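Side-chain contacts in 5-carboxymethyl-2-hydroxymuconate semialdehyde dehydrogenase (Thermus thermophilus, PDB 2D4E), which probably catalyses the NAD-dependent oxidation of 5-carboxymethyl-2-hydroxymuconate semialdehyde to the corresponding acid, as a tetrameric member of the aldehyde dehydrogenase family: residues E75-Q78 with R79-T83; Y490-D493 with F494-L498. All coordinates share one frame; numbering follows the deposited sequence.

Interaction 1 (E75-Q78 with R79-T83); sequences EAFQ and RWSRT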
loop_
_atom_site.group_PDB
_atom_site.type_symbol
_atom_site.label_atom_id
_atom_site.label_comp_id
_atom_site.label_asym_id
_atom_site.label_seq_id
_atom_site.Cartn_x
_atom_site.Cartn_y
_atom_site.Cartn_z
ATOM N N GLU C 75 -22.887 5.960 -24.637
ATOM C CA GLU C 75 -23.855 6.954 -24.205
ATOM C C GLU C 75 -24.155 6.847 -22.718
ATOM O O GLU C 75 -24.295 7.863 -22.043
ATOM C CB GLU C 75 -25.153 6.819 -25.010
ATOM C CG GLU C 75 -26.129 7.981 -24.827
ATOM C CD GLU C 75 -27.011 7.854 -23.592
ATOM O OE1 GLU C 75 -27.695 8.847 -23.249
ATOM O OE2 GLU C 75 -27.036 6.768 -22.971
ATOM N N ALA C 76 -24.239 5.619 -22.210
ATOM C CA ALA C 76 -24.532 5.384 -20.797
ATOM C C ALA C 76 -23.331 5.573 -19.855
ATOM O O ALA C 76 -23.507 5.755 -18.650
ATOM C CB ALA C 76 -25.112 3.983 -20.618
ATOM N N PHE C 77 -22.121 5.523 -20.400
ATOM C CA PHE C 77 -20.912 5.682 -19.589
ATOM C C PHE C 77 -20.904 7.005 -18.826
ATOM O O PHE C 77 -20.491 7.063 -17.672
ATOM C CB PHE C 77 -19.661 5.613 -20.474
ATOM C CG PHE C 77 -18.365 5.749 -19.711
ATOM C CD1 PHE C 77 -17.964 4.763 -18.810
ATOM C CD2 PHE C 77 -17.541 6.851 -19.909
ATOM C CE1 PHE C 77 -16.762 4.869 -18.120
ATOM C CE2 PHE C 77 -16.334 6.970 -19.223
ATOM C CZ PHE C 77 -15.942 5.976 -18.326
ATOM N N GLN C 78 -21.358 8.063 -19.485
ATOM C CA GLN C 78 -21.389 9.387 -18.882
ATOM C C GLN C 78 -22.090 9.380 -17.523
ATOM O O GLN C 78 -21.542 9.880 -16.545
ATOM C CB GLN C 78 -22.088 10.373 -19.825
ATOM C CG GLN C 78 -21.821 10.115 -21.316
ATOM C CD GLN C 78 -20.337 10.008 -21.653
ATOM O OE1 GLN C 78 -19.555 10.929 -21.393
ATOM N NE2 GLN C 78 -19.947 8.882 -22.240
ATOM N N ARG C 79 -23.289 8.802 -17.464
ATOM C CA ARG C 79 -24.063 8.748 -16.222
ATOM C C ARG C 79 -23.631 7.631 -15.269
ATOM O O ARG C 79 -23.601 7.824 -14.052
ATOM C CB ARG C 79 -25.554 8.562 -16.521
ATOM C CG ARG C 79 -26.221 9.700 -17.277
ATOM C CD ARG C 79 -27.704 9.387 -17.496
ATOM N NE ARG C 79 -27.901 8.130 -18.222
ATOM C CZ ARG C 79 -27.684 7.968 -19.526
ATOM N NH1 ARG C 79 -27.265 8.988 -20.266
ATOM N NH2 ARG C 79 -27.879 6.780 -20.093
ATOM N N TRP C 80 -23.320 6.461 -15.817
ATOM C CA TRP C 80 -22.922 5.328 -14.988
ATOM C C TRP C 80 -21.628 5.581 -14.221
ATOM O O TRP C 80 -21.535 5.273 -13.035
ATOM C CB TRP C 80 -22.782 4.066 -15.847
ATOM C CG TRP C 80 -22.402 2.841 -15.065
ATOM C CD1 TRP C 80 -21.216 2.165 -15.124
ATOM C CD2 TRP C 80 -23.216 2.139 -14.117
ATOM N NE1 TRP C 80 -21.240 1.082 -14.273
ATOM C CE2 TRP C 80 -22.456 1.043 -13.642
ATOM C CE3 TRP C 80 -24.515 2.330 -13.621
ATOM C CZ2 TRP C 80 -22.952 0.138 -12.696
ATOM C CZ3 TRP C 80 -25.010 1.429 -12.680
ATOM C CH2 TRP C 80 -24.227 0.344 -12.227
ATOM N N SER C 81 -20.636 6.148 -14.896
ATOM C CA SER C 81 -19.352 6.427 -14.265
ATOM C C SER C 81 -19.441 7.535 -13.214
ATOM O O SER C 81 -18.456 7.832 -12.539
ATOM C CB SER C 81 -18.314 6.813 -15.319
ATOM O OG SER C 81 -18.643 8.046 -15.933
ATOM N N ARG C 82 -20.612 8.152 -13.077
ATOM C CA ARG C 82 -20.782 9.214 -12.091
ATOM C C ARG C 82 -21.768 8.824 -10.997
ATOM O O ARG C 82 -22.020 9.597 -10.073
ATOM C CB ARG C 82 -21.236 10.511 -12.768
ATOM C CG ARG C 82 -20.251 11.019 -13.803
ATOM C CD ARG C 82 -20.681 12.349 -14.418
ATOM N NE ARG C 82 -19.870 12.671 -15.592
ATOM C CZ ARG C 82 -18.549 12.835 -15.578
ATOM N NH1 ARG C 82 -17.870 12.716 -14.443
ATOM N NH2 ARG C 82 -17.899 13.093 -16.705
ATOM N N THR C 83 -22.330 7.625 -11.107
ATOM C CA THR C 83 -23.265 7.140 -10.100
ATOM C C THR C 83 -22.471 6.976 -8.811
ATOM O O THR C 83 -21.253 6.791 -8.849
ATOM C CB THR C 83 -23.834 5.771 -10.480
ATOM O OG1 THR C 83 -22.746 4.855 -10.671
ATOM C CG2 THR C 83 -24.655 5.860 -11.755
#
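S81 folds back onto F77 at the close packed side of this helix end. With chi1 at 66°, its OG sits between its own backbone N and carbonyl carbon, and from there it donates to F77 O at 2.7 Å. S81 N gives the same oxygen a second bond of 2.9 Å, and the two donors arrive from opposite faces of the carbonyl plane. The CB of S81 meanwhile lies over one face of the F77 ring, 4.0 Å from the centroid and 21° off the normal, a CH-pi contact offset toward the rim. Both side chains also touch P162 of strand 154-162, while W80 packs on L217, P218 and V221. The exposed flank is held by charge instead. R79 meets E75 end-on with two nitrogens: R79 NH2 meets E75 OE2 at 3.0 Å from its syn side, with OE2 close to the guanidinium plane, whereas NH1 reaches OE1 from above the carboxylate plane. The 42° between the two planes makes the pair twisted rather than coplanar. R82 forms a salt bridge with E455 of a neighbouring subunit. T83 N closes a type I turn on W80 O (3.1 Å), and T83 OG1 adds a side-chain bond to that oxygen. Such i to i+4 ion pairs are common on exposed helix faces; the serine bond and the turn end amphipathic helix 63-80, with A76 and W80 buried, E75 and R79 exposed.

Interaction 2 (Y490-D493 with F494-L498); sequences YALD and FYTDL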
loop_
_atom_site.group_PDB
_atom_site.type_symbol
_atom_site.label_atom_id
_atom_site.label_comp_id
_atom_site.label_asym_id
_atom_site.label_seq_id
_atom_site.Cartn_x
_atom_site.Cartn_y
_atom_site.Cartn_z
ATOM N N TYR C 490 -5.914 -5.442 -7.921
ATOM C CA TYR C 490 -5.096 -5.598 -9.118
ATOM C C TYR C 490 -5.888 -5.330 -10.390
ATOM O O TYR C 490 -5.332 -4.879 -11.392
ATOM C CB TYR C 490 -4.480 -6.993 -9.168
ATOM C CG TYR C 490 -3.612 -7.269 -7.971
ATOM C CD1 TYR C 490 -4.120 -7.928 -6.851
ATOM C CD2 TYR C 490 -2.299 -6.802 -7.927
ATOM C CE1 TYR C 490 -3.333 -8.110 -5.705
ATOM C CE2 TYR C 490 -1.510 -6.976 -6.799
ATOM C CZ TYR C 490 -2.028 -7.628 -5.695
ATOM O OH TYR C 490 -1.229 -7.802 -4.594
ATOM N N ALA C 491 -7.188 -5.606 -10.344
ATOM C CA ALA C 491 -8.059 -5.369 -11.485
ATOM C C ALA C 491 -8.156 -3.865 -11.759
ATOM O O ALA C 491 -8.345 -3.449 -12.901
ATOM C CB ALA C 491 -9.454 -5.946 -11.206
ATOM N N LEU C 492 -8.021 -3.054 -10.712
ATOM C CA LEU C 492 -8.107 -1.597 -10.844
ATOM C C LEU C 492 -7.142 -1.012 -11.856
ATOM O O LEU C 492 -7.468 -0.044 -12.538
ATOM C CB LEU C 492 -7.848 -0.909 -9.505
ATOM C CG LEU C 492 -8.972 -0.805 -8.478
ATOM C CD1 LEU C 492 -8.412 -0.136 -7.231
ATOM C CD2 LEU C 492 -10.137 0.007 -9.041
ATOM N N ASP C 493 -5.948 -1.589 -11.942
ATOM C CA ASP C 493 -4.946 -1.087 -12.867
ATOM C C ASP C 493 -5.373 -1.143 -14.317
ATOM O O ASP C 493 -4.840 -0.414 -15.153
ATOM C CB ASP C 493 -3.631 -1.834 -12.672
ATOM C CG ASP C 493 -2.796 -1.231 -11.565
ATOM O OD1 ASP C 493 -2.270 -0.112 -11.776
ATOM O OD2 ASP C 493 -2.683 -1.863 -10.487
ATOM N N PHE C 494 -6.337 -2.004 -14.620
ATOM C CA PHE C 494 -6.822 -2.107 -15.985
ATOM C C PHE C 494 -8.111 -1.328 -16.207
ATOM O O PHE C 494 -8.230 -0.598 -17.186
ATOM C CB PHE C 494 -7.042 -3.573 -16.379
ATOM C CG PHE C 494 -7.743 -3.743 -17.703
ATOM C CD1 PHE C 494 -9.108 -4.016 -17.754
ATOM C CD2 PHE C 494 -7.042 -3.607 -18.898
ATOM C CE1 PHE C 494 -9.770 -4.153 -18.981
ATOM C CE2 PHE C 494 -7.689 -3.740 -20.132
ATOM C CZ PHE C 494 -9.060 -4.014 -20.174
ATOM N N TYR C 495 -9.064 -1.472 -15.289
ATOM C CA TYR C 495 -10.359 -0.816 -15.423
ATOM C C TYR C 495 -10.427 0.670 -15.084
ATOM O O TYR C 495 -11.439 1.310 -15.363
ATOM C CB TYR C 495 -11.413 -1.563 -14.599
ATOM C CG TYR C 495 -11.610 -3.010 -15.018
ATOM C CD1 TYR C 495 -11.055 -4.058 -14.274
ATOM C CD2 TYR C 495 -12.334 -3.329 -16.171
ATOM C CE1 TYR C 495 -11.219 -5.392 -14.672
ATOM C CE2 TYR C 495 -12.500 -4.655 -16.577
ATOM C CZ TYR C 495 -11.943 -5.675 -15.826
ATOM O OH TYR C 495 -12.105 -6.978 -16.232
ATOM N N THR C 496 -9.371 1.218 -14.488
ATOM C CA THR C 496 -9.365 2.633 -14.135
ATOM C C THR C 496 -8.094 3.321 -14.615
ATOM O O THR C 496 -7.132 2.660 -14.998
ATOM C CB THR C 496 -9.484 2.844 -12.598
ATOM O OG1 THR C 496 -8.286 2.398 -11.948
ATOM C CG2 THR C 496 -10.670 2.077 -12.038
ATOM N N ASP C 497 -8.107 4.653 -14.602
ATOM C CA ASP C 497 -6.954 5.455 -15.013
ATOM C C ASP C 497 -6.410 6.220 -13.815
ATOM O O ASP C 497 -7.183 6.793 -13.038
ATOM C CB ASP C 497 -7.336 6.493 -16.074
ATOM C CG ASP C 497 -7.716 5.873 -17.403
ATOM O OD1 ASP C 497 -7.071 4.884 -17.814
ATOM O OD2 ASP C 497 -8.651 6.400 -18.045
ATOM N N LEU C 498 -5.086 6.231 -13.670
ATOM C CA LEU C 498 -4.449 6.964 -12.587
ATOM C C LEU C 498 -4.338 8.425 -13.010
ATOM O O LEU C 498 -4.211 8.736 -14.196
ATOM C CB LEU C 498 -3.047 6.411 -12.299
ATOM C CG LEU C 498 -2.953 5.172 -11.397
ATOM C CD1 LEU C 498 -1.577 4.522 -11.547
ATOM C CD2 LEU C 498 -3.217 5.573 -9.945
HETATM O O HOH W 1 -4.240 2.364 -14.011
#
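First torsions place the T496 hydroxyl and methyl against L492, and the Y495 ring beside A491. At chi1 69° the T496 hydroxyl is held between backbone N and carbonyl carbon, which leaves CG2 anti to the carbonyl carbon; T496 OG1 then donates to L492 O at 2.6 Å while CG2 meets L492 CD2 at 3.7 Å. The hydroxyl comes from above the carbonyl plane and T496 N, at 3.0 Å, from its other face. Y495, with CG beside its backbone N (chi1 -60°), lays its ring so that A491 CB stands at the edge, 3.9 Å from CE1. A491 O accepts from both Y495 N and F494 N. T496 is the first residue to leave helical angles, so these bonds mark the junction where helix 488-495 passes directly into strand 496-504, which pairs antiparallel with 154-162. A water donates to both D493 O and T496 O, each at 3.1 Å, bridging the last helical turn to the first strand residue. From strand 154-162, R160 binds both T496 OG1 and D493 OD1, the latter as a salt bridge. The Y495 hydroxyl is bonded to E486, and its ring packs against F189 and helix 175-188.

Both interactions sit at the C-terminal end of a helix that a hydroxyl residue helps to finish, a serine in one and a threonine in the other. They differ in setting. Interaction 1 is partly buried, its centre about 27 Å from the chain's centre, and combines an exposed ion pair with one aromatic face; interaction 2 is buried, its centre about 19 Å from the chain's centre, with aliphatic and aromatic packing and a bridging water. The centres of interactions 1 and 2 are about 17 Å apart, and the two do not touch. Each reaches neighbouring subunits, through R82 in the first and Y490 in the second. Strand 154-162 relates them, its P162 meeting residues 75-83 and its R160 residues 490-498. N191 also contacts both.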